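Local structure of protein (merozoite surface protein 1) (Plasmodium cynomolgi, 1B9W) at residues Ser3-Ile8 and Arg20-Thr25; Asn11-Ala16 and Glu26-Leu31. The protein is a merozoite surface antigen, here its two C-terminal EGF-like domains, and probably takes part in binding to and invasion of host erythrocytes. All blocks are in the same frame, centred on the assembly; numbering follows the deposited sequence.

Contact 1: Ser3-Ile8 and Arg20-Thr25; sequences SEHRCI and RYLDGT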
ATOM      1  N   SER A   3       5.482  -7.519 -14.135  1.00 38.00           N
ATOM      2  CA  SER A   3       4.324  -8.338 -14.445  1.00 33.69           C
ATOM      3  C   SER A   3       4.203  -9.568 -13.573  1.00 27.48           C
ATOM      4  O   SER A   3       3.089 -10.013 -13.295  1.00 27.66           O
ATOM      5  CB  SER A   3       4.343  -8.742 -15.937  1.00 37.59           C
ATOM      6  OG  SER A   3       3.961 -10.103 -16.052  1.00 40.83           O
ATOM      7  N   GLU A   4       5.301 -10.127 -13.102  1.00 26.24           N
ATOM      8  CA  GLU A   4       5.302 -11.293 -12.255  1.00 23.94           C
ATOM      9  C   GLU A   4       4.550 -11.029 -10.931  1.00 22.63           C
ATOM     10  O   GLU A   4       4.058 -11.971 -10.328  1.00 20.85           O
ATOM     11  CB  GLU A   4       6.723 -11.633 -11.786  1.00 32.80           C
ATOM     12  CG  GLU A   4       7.339 -12.802 -12.548  1.00 39.67           C
ATOM     13  CD  GLU A   4       8.154 -12.262 -13.715  1.00 39.20           C
ATOM     14  OE1 GLU A   4       8.175 -11.022 -13.882  1.00 42.99           O
ATOM     15  OE2 GLU A   4       8.748 -13.066 -14.445  1.00 35.19           O
ATOM     16  N   HIS A   5       4.619  -9.761 -10.502  1.00 20.29           N
ATOM     17  CA  HIS A   5       3.975  -9.494  -9.189  1.00 17.82           C
ATOM     18  C   HIS A   5       2.588  -8.902  -9.285  1.00 21.08           C
ATOM     19  O   HIS A   5       1.965  -8.593  -8.245  1.00 18.96           O
ATOM     20  CB  HIS A   5       4.913  -8.563  -8.401  1.00 17.06           C
ATOM     21  CG  HIS A   5       6.218  -9.185  -8.010  1.00 16.31           C
ATOM     22  ND1 HIS A   5       6.356 -10.107  -6.995  1.00 18.78           N
ATOM     23  CD2 HIS A   5       7.458  -8.966  -8.519  1.00 16.54           C
ATOM     24  CE1 HIS A   5       7.634 -10.432  -6.879  1.00 19.04           C
ATOM     25  NE2 HIS A   5       8.302  -9.762  -7.793  1.00 16.20           N
ATOM     26  N   ARG A   6       1.964  -8.872 -10.469  1.00 16.92           N
ATOM     27  CA  ARG A   6       0.549  -8.547 -10.557  1.00 17.42           C
ATOM     28  C   ARG A   6      -0.300  -9.645  -9.991  1.00 19.07           C
ATOM     29  O   ARG A   6      -0.099 -10.866 -10.128  1.00 16.83           O
ATOM     30  CB  ARG A   6       0.172  -8.261 -12.015  1.00 19.77           C
ATOM     31  CG  ARG A   6       0.947  -7.084 -12.604  1.00 27.17           C
ATOM     32  CD  ARG A   6       0.488  -6.913 -14.046  1.00 36.18           C
ATOM     33  NE  ARG A   6       0.895  -5.670 -14.666  1.00 43.53           N
ATOM     34  CZ  ARG A   6       1.550  -5.617 -15.824  1.00 51.70           C
ATOM     35  NH1 ARG A   6       1.875  -6.729 -16.478  1.00 55.32           N
ATOM     36  NH2 ARG A   6       1.872  -4.432 -16.325  1.00 55.00           N
ATOM     37  N   CYS A   7      -1.410  -9.251  -9.319  1.00 15.87           N
ATOM     38  CA  CYS A   7      -2.271 -10.282  -8.747  1.00 11.22           C
ATOM     39  C   CYS A   7      -3.080 -10.975  -9.883  1.00 13.61           C
ATOM     40  O   CYS A   7      -3.511 -10.269 -10.778  1.00 15.82           O
ATOM     41  CB  CYS A   7      -3.232  -9.507  -7.793  1.00 15.99           C
ATOM     42  SG  CYS A   7      -2.143  -9.141  -6.355  1.00 14.18           S
ATOM     43  N   ILE A   8      -3.266 -12.274  -9.699  1.00 16.49           N
ATOM     44  CA  ILE A   8      -4.057 -13.031 -10.694  1.00 18.08           C
ATOM     45  C   ILE A   8      -5.065 -13.894 -10.005  1.00 18.52           C
ATOM     46  O   ILE A   8      -5.959 -14.450 -10.664  1.00 21.55           O
ATOM     47  CB  ILE A   8      -3.092 -13.931 -11.544  1.00 15.58           C
ATOM     48  CG1 ILE A   8      -2.208 -14.780 -10.672  1.00 17.57           C
ATOM     49  CG2 ILE A   8      -2.341 -12.964 -12.462  1.00 18.78           C
ATOM     50  CD1 ILE A   8      -1.341 -15.802 -11.439  1.00 20.60           C
ATOM     51  N   ARG A  20       1.537  -9.633  -5.703  1.00 13.38           N
ATOM     52  CA  ARG A  20       1.614 -11.099  -5.545  1.00 11.49           C
ATOM     53  C   ARG A  20       3.054 -11.497  -5.219  1.00 11.94           C
ATOM     54  O   ARG A  20       3.996 -11.044  -5.881  1.00 13.58           O
ATOM     55  CB  ARG A  20       1.291 -11.775  -6.936  1.00  9.35           C
ATOM     56  CG  ARG A  20       1.519 -13.316  -6.794  1.00 13.35           C
ATOM     57  CD  ARG A  20       1.199 -13.851  -8.248  1.00 15.16           C
ATOM     58  NE  ARG A  20       1.247 -15.325  -8.175  1.00 17.28           N
ATOM     59  CZ  ARG A  20       0.277 -16.141  -7.888  1.00 16.65           C
ATOM     60  NH1 ARG A  20      -0.961 -15.760  -7.547  1.00 15.34           N
ATOM     61  NH2 ARG A  20       0.556 -17.446  -7.833  1.00 17.98           N
ATOM     62  N   TYR A  21       3.298 -12.109  -4.062  1.00 11.96           N
ATOM     63  CA  TYR A  21       4.628 -12.350  -3.579  1.00 14.27           C
ATOM     64  C   TYR A  21       5.216 -13.637  -4.233  1.00 17.80           C
ATOM     65  O   TYR A  21       4.411 -14.417  -4.744  1.00 14.91           O
ATOM     66  CB  TYR A  21       4.552 -12.601  -2.078  1.00 15.46           C
ATOM     67  CG  TYR A  21       4.150 -11.318  -1.325  1.00 15.72           C
ATOM     68  CD1 TYR A  21       5.140 -10.382  -1.023  1.00 16.76           C
ATOM     69  CD2 TYR A  21       2.843 -11.116  -0.929  1.00 22.08           C
ATOM     70  CE1 TYR A  21       4.796  -9.228  -0.295  1.00 17.78           C
ATOM     71  CE2 TYR A  21       2.498  -9.964  -0.220  1.00 21.65           C
ATOM     72  CZ  TYR A  21       3.485  -9.048   0.094  1.00 22.63           C
ATOM     73  OH  TYR A  21       3.125  -7.921   0.833  1.00 22.34           O
ATOM     74  N   LEU A  22       6.482 -13.859  -3.960  1.00 17.14           N
ATOM     75  CA  LEU A  22       7.164 -15.074  -4.419  1.00 22.73           C
ATOM     76  C   LEU A  22       6.558 -16.371  -3.924  1.00 20.86           C
ATOM     77  O   LEU A  22       6.838 -17.410  -4.550  1.00 21.47           O
ATOM     78  CB  LEU A  22       8.620 -15.029  -3.861  1.00 25.93           C
ATOM     79  CG  LEU A  22       9.706 -14.690  -4.865  1.00 36.41           C
ATOM     80  CD1 LEU A  22       9.180 -13.726  -5.913  1.00 38.39           C
ATOM     81  CD2 LEU A  22      10.953 -14.156  -4.178  1.00 34.74           C
ATOM     82  N   ASP A  23       5.849 -16.424  -2.800  1.00 19.36           N
ATOM     83  CA  ASP A  23       5.279 -17.622  -2.231  1.00 20.86           C
ATOM     84  C   ASP A  23       3.898 -17.939  -2.788  1.00 20.86           C
ATOM     85  O   ASP A  23       3.231 -18.898  -2.386  1.00 23.98           O
ATOM     86  CB  ASP A  23       5.216 -17.577  -0.700  1.00 23.78           C
ATOM     87  CG  ASP A  23       4.384 -16.387  -0.208  1.00 25.08           C
ATOM     88  OD1 ASP A  23       3.841 -15.626  -1.026  1.00 21.26           O
ATOM     89  OD2 ASP A  23       4.267 -16.264   1.028  1.00 26.35           O
ATOM     90  N   GLY A  24       3.456 -17.124  -3.725  1.00 21.46           N
ATOM     91  CA  GLY A  24       2.176 -17.308  -4.389  1.00 24.28           C
ATOM     92  C   GLY A  24       1.023 -16.611  -3.678  1.00 25.90           C
ATOM     93  O   GLY A  24      -0.115 -16.714  -4.162  1.00 26.80           O
ATOM     94  N   THR A  25       1.291 -16.017  -2.512  1.00 21.75           N
ATOM     95  CA  THR A  25       0.177 -15.353  -1.801  1.00 17.29           C
ATOM     96  C   THR A  25      -0.014 -13.963  -2.374  1.00 13.18           C
ATOM     97  O   THR A  25       0.902 -13.390  -2.971  1.00 14.55           O
ATOM     98  CB  THR A  25       0.472 -15.199  -0.295  1.00 21.03           C
ATOM     99  OG1 THR A  25       1.623 -14.358  -0.167  1.00 20.92           O
ATOM    100  CG2 THR A  25       0.710 -16.505   0.417  1.00 25.15           C
TER

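Contact 2: Asn11-Ala16 and Glu26-Leu31; sequences NVPENA and EEWRCL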
ATOM      1  N   ASN A  11      -9.838 -10.895  -6.600  1.00 13.25           N
ATOM      2  CA  ASN A  11     -10.668  -9.855  -7.198  1.00 14.21           C
ATOM      3  C   ASN A  11     -10.446  -8.585  -6.315  1.00 14.83           C
ATOM      4  O   ASN A  11     -10.904  -8.670  -5.182  1.00 18.18           O
ATOM      5  CB  ASN A  11     -12.125 -10.295  -7.109  1.00 19.29           C
ATOM      6  CG  ASN A  11     -13.107  -9.369  -7.776  1.00 24.60           C
ATOM      7  OD1 ASN A  11     -12.742  -8.381  -8.402  1.00 27.40           O
ATOM      8  ND2 ASN A  11     -14.401  -9.667  -7.658  1.00 27.29           N
ATOM      9  N   VAL A  12      -9.636  -7.698  -6.785  1.00 16.10           N
ATOM     10  CA  VAL A  12      -9.134  -6.607  -5.893  1.00 16.04           C
ATOM     11  C   VAL A  12     -10.218  -5.555  -5.706  1.00 17.01           C
ATOM     12  O   VAL A  12     -10.842  -5.063  -6.632  1.00 15.83           O
ATOM     13  CB  VAL A  12      -7.927  -5.981  -6.585  1.00 17.85           C
ATOM     14  CG1 VAL A  12      -7.275  -4.863  -5.783  1.00 17.53           C
ATOM     15  CG2 VAL A  12      -6.869  -7.067  -6.876  1.00 16.62           C
ATOM     16  N   PRO A  13     -10.397  -5.094  -4.456  1.00 16.57           N
ATOM     17  CA  PRO A  13     -11.389  -4.038  -4.240  1.00 16.09           C
ATOM     18  C   PRO A  13     -11.080  -2.789  -5.000  1.00 14.24           C
ATOM     19  O   PRO A  13      -9.934  -2.402  -5.235  1.00 17.12           O
ATOM     20  CB  PRO A  13     -11.263  -3.787  -2.716  1.00 15.05           C
ATOM     21  CG  PRO A  13     -10.685  -5.046  -2.143  1.00 15.93           C
ATOM     22  CD  PRO A  13      -9.765  -5.635  -3.241  1.00 14.97           C
ATOM     23  N   GLU A  14     -12.103  -1.938  -5.292  1.00 14.93           N
ATOM     24  CA  GLU A  14     -11.886  -0.618  -5.854  1.00 17.68           C
ATOM     25  C   GLU A  14     -11.038   0.280  -4.912  1.00 17.32           C
ATOM     26  O   GLU A  14     -11.141   0.030  -3.711  1.00 17.25           O
ATOM     27  CB  GLU A  14     -13.278   0.044  -5.959  1.00 27.08           C
ATOM     28  CG  GLU A  14     -13.491   0.858  -7.218  1.00 39.63           C
ATOM     29  CD  GLU A  14     -14.795   1.646  -7.148  1.00 45.64           C
ATOM     30  OE1 GLU A  14     -15.641   1.269  -6.302  1.00 47.23           O
ATOM     31  OE2 GLU A  14     -14.925   2.615  -7.927  1.00 47.33           O
ATOM     32  N   ASN A  15     -10.175   1.077  -5.489  1.00 16.06           N
ATOM     33  CA  ASN A  15      -9.271   1.967  -4.768  1.00 19.75           C
ATOM     34  C   ASN A  15      -8.277   1.218  -3.917  1.00 21.55           C
ATOM     35  O   ASN A  15      -7.819   1.688  -2.873  1.00 16.57           O
ATOM     36  CB  ASN A  15     -10.088   2.977  -3.923  1.00 19.28           C
ATOM     37  CG  ASN A  15     -10.970   3.809  -4.849  1.00 22.74           C
ATOM     38  OD1 ASN A  15     -10.459   4.398  -5.795  1.00 28.55           O
ATOM     39  ND2 ASN A  15     -12.254   3.834  -4.586  1.00 26.41           N
ATOM     40  N   ALA A  16      -7.888  -0.001  -4.335  1.00 15.97           N
ATOM     41  CA  ALA A  16      -6.860  -0.762  -3.681  1.00 13.77           C
ATOM     42  C   ALA A  16      -5.791  -1.220  -4.725  1.00 17.54           C
ATOM     43  O   ALA A  16      -6.067  -1.097  -5.925  1.00 17.40           O
ATOM     44  CB  ALA A  16      -7.379  -2.000  -2.983  1.00 13.88           C
ATOM     45  N   GLU A  26      -1.208 -13.377  -2.201  1.00 11.70           N
ATOM     46  CA  GLU A  26      -1.448 -12.063  -2.720  1.00 10.55           C
ATOM     47  C   GLU A  26      -1.980 -11.175  -1.529  1.00 11.55           C
ATOM     48  O   GLU A  26      -2.781 -11.724  -0.791  1.00 16.22           O
ATOM     49  CB  GLU A  26      -2.575 -12.121  -3.780  1.00 15.97           C
ATOM     50  CG  GLU A  26      -1.908 -12.813  -5.011  1.00 15.96           C
ATOM     51  CD  GLU A  26      -2.809 -12.884  -6.221  1.00 19.00           C
ATOM     52  OE1 GLU A  26      -4.013 -12.562  -6.180  1.00 17.59           O
ATOM     53  OE2 GLU A  26      -2.196 -13.246  -7.278  1.00 17.60           O
ATOM     54  N   GLU A  27      -1.550  -9.943  -1.614  1.00 12.46           N
ATOM     55  CA  GLU A  27      -2.106  -9.048  -0.512  1.00 13.63           C
ATOM     56  C   GLU A  27      -2.566  -7.810  -1.208  1.00 11.47           C
ATOM     57  O   GLU A  27      -1.868  -7.197  -1.991  1.00 13.63           O
ATOM     58  CB  GLU A  27      -0.974  -8.734   0.473  1.00 16.08           C
ATOM     59  CG  GLU A  27      -1.547  -7.796   1.586  1.00 19.50           C
ATOM     60  CD  GLU A  27      -0.443  -7.363   2.524  1.00 26.32           C
ATOM     61  OE1 GLU A  27       0.695  -7.863   2.443  1.00 22.10           O
ATOM     62  OE2 GLU A  27      -0.743  -6.519   3.409  1.00 22.67           O
ATOM     63  N   TRP A  28      -3.807  -7.351  -0.874  1.00 10.96           N
ATOM     64  CA  TRP A  28      -4.276  -6.103  -1.405  1.00 10.05           C
ATOM     65  C   TRP A  28      -4.306  -5.072  -0.179  1.00 10.99           C
ATOM     66  O   TRP A  28      -4.436  -5.556   0.926  1.00 11.64           O
ATOM     67  CB  TRP A  28      -5.678  -6.220  -1.998  1.00 12.49           C
ATOM     68  CG  TRP A  28      -6.753  -6.792  -1.128  1.00 16.99           C
ATOM     69  CD1 TRP A  28      -7.133  -8.096  -0.977  1.00 15.77           C
ATOM     70  CD2 TRP A  28      -7.634  -6.035  -0.267  1.00 14.04           C
ATOM     71  NE1 TRP A  28      -8.177  -8.217  -0.096  1.00 19.32           N
ATOM     72  CE2 TRP A  28      -8.481  -6.933   0.358  1.00 16.39           C
ATOM     73  CE3 TRP A  28      -7.708  -4.649   0.002  1.00 19.01           C
ATOM     74  CZ2 TRP A  28      -9.455  -6.549   1.293  1.00 18.29           C
ATOM     75  CZ3 TRP A  28      -8.700  -4.251   0.921  1.00 15.06           C
ATOM     76  CH2 TRP A  28      -9.520  -5.193   1.545  1.00 13.74           C
ATOM     77  N   ARG A  29      -4.044  -3.863  -0.574  1.00 13.00           N
ATOM     78  CA  ARG A  29      -4.022  -2.767   0.440  1.00 15.50           C
ATOM     79  C   ARG A  29      -4.705  -1.570  -0.167  1.00 15.18           C
ATOM     80  O   ARG A  29      -4.568  -1.216  -1.358  1.00 14.74           O
ATOM     81  CB  ARG A  29      -2.564  -2.353   0.699  1.00 10.35           C
ATOM     82  CG  ARG A  29      -1.784  -3.442   1.449  1.00 11.89           C
ATOM     83  CD  ARG A  29      -0.344  -2.932   1.669  1.00 12.21           C
ATOM     84  NE  ARG A  29       0.367  -3.992   2.408  1.00 12.93           N
ATOM     85  CZ  ARG A  29       1.673  -4.066   2.594  1.00 11.01           C
ATOM     86  NH1 ARG A  29       2.526  -3.171   2.152  1.00 16.91           N
ATOM     87  NH2 ARG A  29       2.123  -5.103   3.297  1.00 17.77           N
ATOM     88  N   CYS A  30      -5.504  -0.846   0.691  1.00 13.24           N
ATOM     89  CA  CYS A  30      -6.044   0.366   0.081  1.00 10.25           C
ATOM     90  C   CYS A  30      -4.996   1.364  -0.328  1.00 11.48           C
ATOM     91  O   CYS A  30      -3.944   1.498   0.292  1.00 15.10           O
ATOM     92  CB  CYS A  30      -7.060   0.976   1.089  1.00 11.64           C
ATOM     93  SG  CYS A  30      -8.437  -0.031   1.561  1.00 16.38           S
ATOM     94  N   LEU A  31      -5.291   2.187  -1.337  1.00 11.51           N
ATOM     95  CA  LEU A  31      -4.454   3.251  -1.817  1.00 14.22           C
ATOM     96  C   LEU A  31      -4.414   4.364  -0.721  1.00 16.48           C
ATOM     97  O   LEU A  31      -5.233   4.278   0.214  1.00 16.18           O
ATOM     98  CB  LEU A  31      -5.010   3.833  -3.113  1.00 17.60           C
ATOM     99  CG  LEU A  31      -4.923   2.860  -4.339  1.00 21.69           C
ATOM    100  CD1 LEU A  31      -5.539   3.549  -5.554  1.00 22.82           C
ATOM    101  CD2 LEU A  31      -3.471   2.481  -4.580  1.00 17.66           C
TER

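Contact 1: Ser3-Ile8 and Arg20-Thr25
Ile8 CD1 lies over the centre of one face of the Arg20 guanidinium, 3.8 Å above its plane, and the carbonyl Gly24 O sits above the opposite face toward the rim. The His5 imidazole is met at its edge: Arg20 O lies close to the ring plane, and ND1 gives it a hydrogen bond of 2.8 Å (ND1 to O), nearly along the C=O axis and close to straight at 163°. Next to it on the ring, His5 CE1 touches Leu22 CD1 at 3.8 Å. His5 CG stands beside its own backbone N, anti to the carbonyl carbon (chi1 -67°), and the ring is stacked as well on Tyr19. A backbone bond, Arg20 N to His5 O at 2.8 Å, joins the same two residues, which are thus held by two bonds. The Arg20 side chain, its CG anti to the backbone N (chi1 174°), runs extended past Arg6 O, which its CB approaches to 3.6 Å, and reaches Ile8, whose CG1 lies 3.5 Å from NH1. Beyond Arg20, Tyr21 to Gly24 form a type I turn, overlapped by an Asx turn in which Asp23 OD1 accepts from both Thr25 N and Thr25 OG1. Cys7 ties the N-terminal segment to strand 16-20 through its disulfide with Cys18, within the first EGF-like domain. The ND1 bond implies a proton on that nitrogen, while the salt bridges of Arg20 NH1 to Glu26 and Asp9 probably balance the guanidinium charge at this surface site.

Contact 2: Asn11-Ala16 and Glu26-Leu31
The apolar part of the contact rests on Pro13 and Trp28, whose side chains cross at about a right angle. Pro13 CG stands 3.5 Å from the centroid of the Trp28 six-membered ring, only 6° off its normal, a CH-pi contact over the face. Pro13 CD packs over the same indole at 3.7 Å from CD2, at the fusion of the two rings. Trp28 CG occupies the position between backbone N and carbonyl carbon (chi1 54°). Ala16 CB adds an oblique contact, 4.0 Å from Trp28 CE3, and Val12 CG1 lies against Trp28 CB.

Backbone contacts join the other end. Leu31 N donates to Asn15 O over 3.0 Å in an almost straight bond (174°), and the same oxygen also lies 3.5 Å from Leu31 CB. Ala16 and Cys30 form an antiparallel non-hydrogen-bonded pair with CA atoms 4.0 Å apart; Ala16 CA also comes within 3.3 Å of Arg29 O. A type II turn from Pro13 to Ala16, with Asn15 at positive phi, leads the incoming chain into this pairing.

Ionic contact stays within 26-31: Arg29 NE meets Glu27 OE2 at 2.9 Å in a salt bridge; OE2 lies in the guanidinium plane, while NE comes from above the carboxylate plane. Arg29 NH1 also bonds Val86 O, in the second EGF-like domain.

Strand 26-30 pairs with strand 16-20 in the two-stranded hairpin of the first EGF-like domain, and the loop 11-15 leads into it. Strands 34-37 and 40-43 pack nearby: Trp28 touches Glu36 and Cys41, Ala16 touches Cys41, and Cys30 is joined to Cys41 by a disulfide.

Both contacts lie at the surface of the first EGF-like domain, about 13 Å apart between centres, and draw on the same hairpin: contact 1 joins the N-terminal loop to the end of strand 16-20 and the turn beyond, contact 2 the loop entering that strand to strand 26-30. Contact 1 is the more polar, while contact 2 is chiefly aromatic and backbone packing and holds one buried residue, the disulfide-bonded Cys30. Glu26 connects them, since its OE2 bridges to Arg20 NH1 at 2.8 Å and probably also accepts from Ile8 N. Because the segments alternate along the chain, each contact brackets part of the other.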